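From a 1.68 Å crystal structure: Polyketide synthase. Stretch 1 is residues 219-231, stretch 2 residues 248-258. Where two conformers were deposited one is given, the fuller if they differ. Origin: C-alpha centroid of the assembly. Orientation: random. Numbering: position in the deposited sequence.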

# COMPACT_ATOMS: atom_id res chain seq x y z
N GLY B 219 10.23 10.59 4.90
CA GLY B 219 10.88 11.05 6.14
C GLY B 219 10.66 12.53 6.45
O GLY B 219 10.07 13.25 5.65
N ARG B 220 11.14 12.97 7.62
CA ARG B 220 10.97 14.35 8.09
C ARG B 220 11.32 15.40 7.04
O ARG B 220 10.54 16.31 6.78
CB ARG B 220 11.79 14.58 9.37
CG ARG B 220 11.64 15.96 10.01
CD ARG B 220 12.55 16.07 11.23
NE ARG B 220 12.41 17.34 11.93
CZ ARG B 220 11.65 17.55 13.00
NH1 ARG B 220 10.91 16.56 13.50
NH2 ARG B 220 11.61 18.75 13.57
N SER B 221 12.50 15.25 6.42
CA SER B 221 13.00 16.19 5.42
C SER B 221 12.04 16.35 4.23
O SER B 221 11.67 17.47 3.86
CB SER B 221 14.38 15.74 4.94
OG SER B 221 14.96 16.72 4.10
N GLN B 222 11.63 15.23 3.65
CA GLN B 222 10.70 15.22 2.52
C GLN B 222 9.35 15.86 2.89
O GLN B 222 8.78 16.63 2.11
CB GLN B 222 10.49 13.79 2.01
CG GLN B 222 9.77 13.69 0.67
CD GLN B 222 10.72 13.72 -0.53
OE1 GLN B 222 11.48 14.67 -0.72
NE2 GLN B 222 10.67 12.67 -1.34
N TYR B 223 8.86 15.53 4.09
CA TYR B 223 7.59 16.06 4.56
C TYR B 223 7.61 17.58 4.68
O TYR B 223 6.64 18.23 4.31
CB TYR B 223 7.15 15.42 5.89
CG TYR B 223 5.75 15.88 6.27
CD1 TYR B 223 4.69 15.65 5.40
CD2 TYR B 223 5.51 16.59 7.44
CE1 TYR B 223 3.40 16.08 5.69
CE2 TYR B 223 4.21 17.02 7.77
CZ TYR B 223 3.16 16.76 6.87
OH TYR B 223 1.87 17.18 7.13
N LEU B 224 8.70 18.13 5.20
CA LEU B 224 8.84 19.58 5.30
C LEU B 224 8.80 20.22 3.91
O LEU B 224 8.25 21.31 3.74
CB LEU B 224 10.13 19.97 6.02
CG LEU B 224 10.23 19.61 7.51
CD1 LEU B 224 11.60 20.00 8.06
CD2 LEU B 224 9.12 20.28 8.32
N GLU B 225 9.36 19.53 2.92
CA GLU B 225 9.30 20.06 1.56
C GLU B 225 7.86 20.13 1.07
O GLU B 225 7.49 21.08 0.38
CB GLU B 225 10.19 19.27 0.59
CG GLU B 225 11.69 19.49 0.81
CD GLU B 225 12.18 20.89 0.43
OE1 GLU B 225 13.31 21.25 0.84
OE2 GLU B 225 11.45 21.63 -0.27
N MET B 226 7.05 19.13 1.44
CA MET B 226 5.62 19.15 1.14
C MET B 226 4.98 20.37 1.80
O MET B 226 4.28 21.14 1.12
CB MET B 226 4.94 17.86 1.61
CG MET B 226 3.43 17.97 1.86
SD MET B 226 2.61 16.39 2.06
CE MET B 226 2.59 15.85 0.35
N LEU B 227 5.23 20.55 3.10
CA LEU B 227 4.66 21.67 3.86
C LEU B 227 5.07 23.02 3.26
O LEU B 227 4.24 23.93 3.14
CB LEU B 227 5.07 21.60 5.34
CG LEU B 227 4.62 20.41 6.20
CD1 LEU B 227 5.06 20.58 7.63
CD2 LEU B 227 3.12 20.16 6.14
N LYS B 228 6.33 23.11 2.84
CA LYS B 228 6.85 24.33 2.24
C LYS B 228 6.11 24.70 0.95
O LYS B 228 5.94 25.88 0.65
CB LYS B 228 8.36 24.19 1.98
CG LYS B 228 9.09 25.51 1.79
CD LYS B 228 10.58 25.30 1.53
CE LYS B 228 11.30 26.64 1.37
NZ LYS B 228 12.71 26.50 0.86
N SER B 229 5.65 23.68 0.23
CA SER B 229 5.03 23.83 -1.10
C SER B 229 3.56 24.27 -1.08
O SER B 229 3.02 24.72 -2.10
CB SER B 229 5.13 22.51 -1.88
OG SER B 229 4.14 21.57 -1.48
N ILE B 230 2.92 24.13 0.09
CA ILE B 230 1.49 24.42 0.27
C ILE B 230 1.21 25.87 -0.15
O ILE B 230 1.75 26.79 0.46
CB ILE B 230 1.06 24.19 1.77
CG1 ILE B 230 1.31 22.73 2.24
CG2 ILE B 230 -0.41 24.58 1.97
CD1 ILE B 230 1.33 22.51 3.81
N GLN B 231 0.38 26.07 -1.17
CA GLN B 231 0.06 27.42 -1.66
C GLN B 231 -1.26 27.97 -1.13
O GLN B 231 -1.52 29.19 -1.19
CB GLN B 231 0.06 27.44 -3.20
CG GLN B 231 1.45 27.36 -3.84
CD GLN B 231 2.21 28.69 -3.82
OE1 GLN B 231 2.51 29.24 -2.76
NE2 GLN B 231 2.54 29.20 -5.01
N GLU B 248 10.86 22.92 19.42
CA GLU B 248 11.57 22.80 18.13
C GLU B 248 10.66 22.38 16.97
O GLU B 248 10.90 22.78 15.83
CB GLU B 248 12.75 21.82 18.22
CG GLU B 248 12.41 20.48 18.85
CD GLU B 248 12.78 20.43 20.33
OE1 GLU B 248 13.66 19.61 20.68
OE2 GLU B 248 12.21 21.22 21.13
N ASP B 249 9.65 21.55 17.26
CA ASP B 249 8.69 21.13 16.23
C ASP B 249 7.78 22.29 15.84
O ASP B 249 7.50 22.48 14.65
CB ASP B 249 7.81 19.96 16.69
CG ASP B 249 8.61 18.70 16.99
OD1 ASP B 249 9.59 18.42 16.26
OD2 ASP B 249 8.23 17.97 17.95
N LEU B 250 7.31 23.04 16.84
CA LEU B 250 6.52 24.26 16.58
C LEU B 250 7.32 25.26 15.77
O LEU B 250 6.80 25.85 14.83
CB LEU B 250 6.06 24.91 17.89
CG LEU B 250 5.05 24.17 18.75
CD1 LEU B 250 4.77 24.98 20.01
CD2 LEU B 250 3.77 23.90 17.99
N GLN B 251 8.59 25.45 16.16
CA GLN B 251 9.50 26.33 15.44
C GLN B 251 9.70 25.86 14.00
O GLN B 251 9.65 26.66 13.06
CB GLN B 251 10.84 26.44 16.19
CG GLN B 251 11.80 27.50 15.64
CD GLN B 251 11.23 28.92 15.62
OE1 GLN B 251 11.55 29.71 14.72
NE2 GLN B 251 10.40 29.25 16.61
N GLN B 252 9.94 24.55 13.83
CA GLN B 252 10.11 24.00 12.50
C GLN B 252 8.91 24.23 11.61
O GLN B 252 9.08 24.65 10.46
CB GLN B 252 10.45 22.50 12.55
CG GLN B 252 10.90 21.94 11.21
CD GLN B 252 12.07 22.70 10.61
OE1 GLN B 252 13.17 22.72 11.17
NE2 GLN B 252 11.84 23.32 9.46
N GLN B 253 7.70 23.98 12.12
CA GLN B 253 6.49 24.21 11.34
C GLN B 253 6.33 25.67 10.93
O GLN B 253 5.96 25.97 9.79
CB GLN B 253 5.24 23.72 12.08
CG GLN B 253 5.16 22.17 12.09
CD GLN B 253 4.02 21.63 12.96
OE1 GLN B 253 3.17 22.37 13.41
NE2 GLN B 253 4.02 20.32 13.17
N LYS B 254 6.66 26.58 11.85
CA LYS B 254 6.55 28.02 11.60
C LYS B 254 7.55 28.47 10.54
O LYS B 254 7.21 29.27 9.65
CB LYS B 254 6.74 28.81 12.90
CG LYS B 254 6.84 30.32 12.70
CD LYS B 254 6.89 31.07 14.01
CE LYS B 254 8.08 30.68 14.86
NZ LYS B 254 8.12 31.43 16.16
N MET B 255 8.78 27.94 10.61
CA MET B 255 9.87 28.26 9.67
C MET B 255 9.58 27.74 8.27
O MET B 255 9.94 28.36 7.26
CB MET B 255 11.20 27.68 10.16
CG MET B 255 11.78 28.32 11.40
SD MET B 255 13.09 27.28 12.10
CE MET B 255 14.12 28.49 12.94
N THR B 256 8.96 26.57 8.20
CA THR B 256 8.66 25.93 6.94
C THR B 256 7.46 26.55 6.24
O THR B 256 7.50 26.79 5.03
CB THR B 256 8.47 24.43 7.16
OG1 THR B 256 9.70 23.91 7.68
CG2 THR B 256 8.12 23.72 5.87
N MET B 257 6.40 26.83 7.01
CA MET B 257 5.15 27.33 6.46
C MET B 257 5.02 28.80 6.87
O MET B 257 4.21 29.13 7.73
CB MET B 257 3.97 26.54 7.01
CG MET B 257 4.03 25.02 6.75
SD MET B 257 2.50 24.19 7.24
CE MET B 257 1.41 24.82 5.96
N THR B 258 5.83 29.66 6.23
CA THR B 258 5.97 31.07 6.66
C THR B 258 4.70 31.92 6.46
O THR B 258 4.54 32.97 7.10
CB THR B 258 7.15 31.77 5.96
OG1 THR B 258 7.02 31.62 4.55
CG2 THR B 258 8.49 31.18 6.43

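Residues 220-229 form one helix and residues 248-256 the last part of another in the same chain; their N-to-C directions differ by 46°, with a closest axial approach of 9.7 Å. The helices draw together toward their C-terminal ends, where the CA atoms of Lys228 and Thr256 lie 5.3 Å apart. Together the two stretches bury 451 Å², and the contacts run from a polar pairing near the start of the first helix to an apolar cluster around the end of the first helix.

At the wide end, Arg220 spans the gap with a fully extended side chain, all of its first three chi angles being t. Its NH2 lies 3.4 Å from Asp249 OD1, forming a salt bridge whose hydrogen bond is weak; the carboxylate approaches the guanidinium at its edge, near the plane in which the N-H bonds point. One turn further along each helix, Leu224 and Gln252 both point toward the opposing stretch, and Leu224 CD1 packs 3.6 Å from Gln252 NE2. That amide is also held within its own helix, donating a hydrogen bond from Gln252 NE2 to Thr256 OG1 (2.8 Å).

Thr256 occupies the tightest part of the helix pair. Its CG2 sits 3.2 Å from Leu224 O and 3.8 Å from Leu227 CB, so the threonine methyl rests directly against the backbone of the first helix at its closest approach to the second. Leu224 O is already engaged by its own helix, accepting a hydrogen bond from Lys228 N at 2.8 Å. The lysine side chain leaves the contact, its end leading away from the second stretch.

Met257, the first residue to leave helical geometry, extends the interface with apolar contacts. Its CG lies 3.8 Å from Leu227 CB, while Met257 CE approaches Ile230 CD1 to 3.2 Å, a very short distance for two methyl groups; Ile230 was deposited in two conformers.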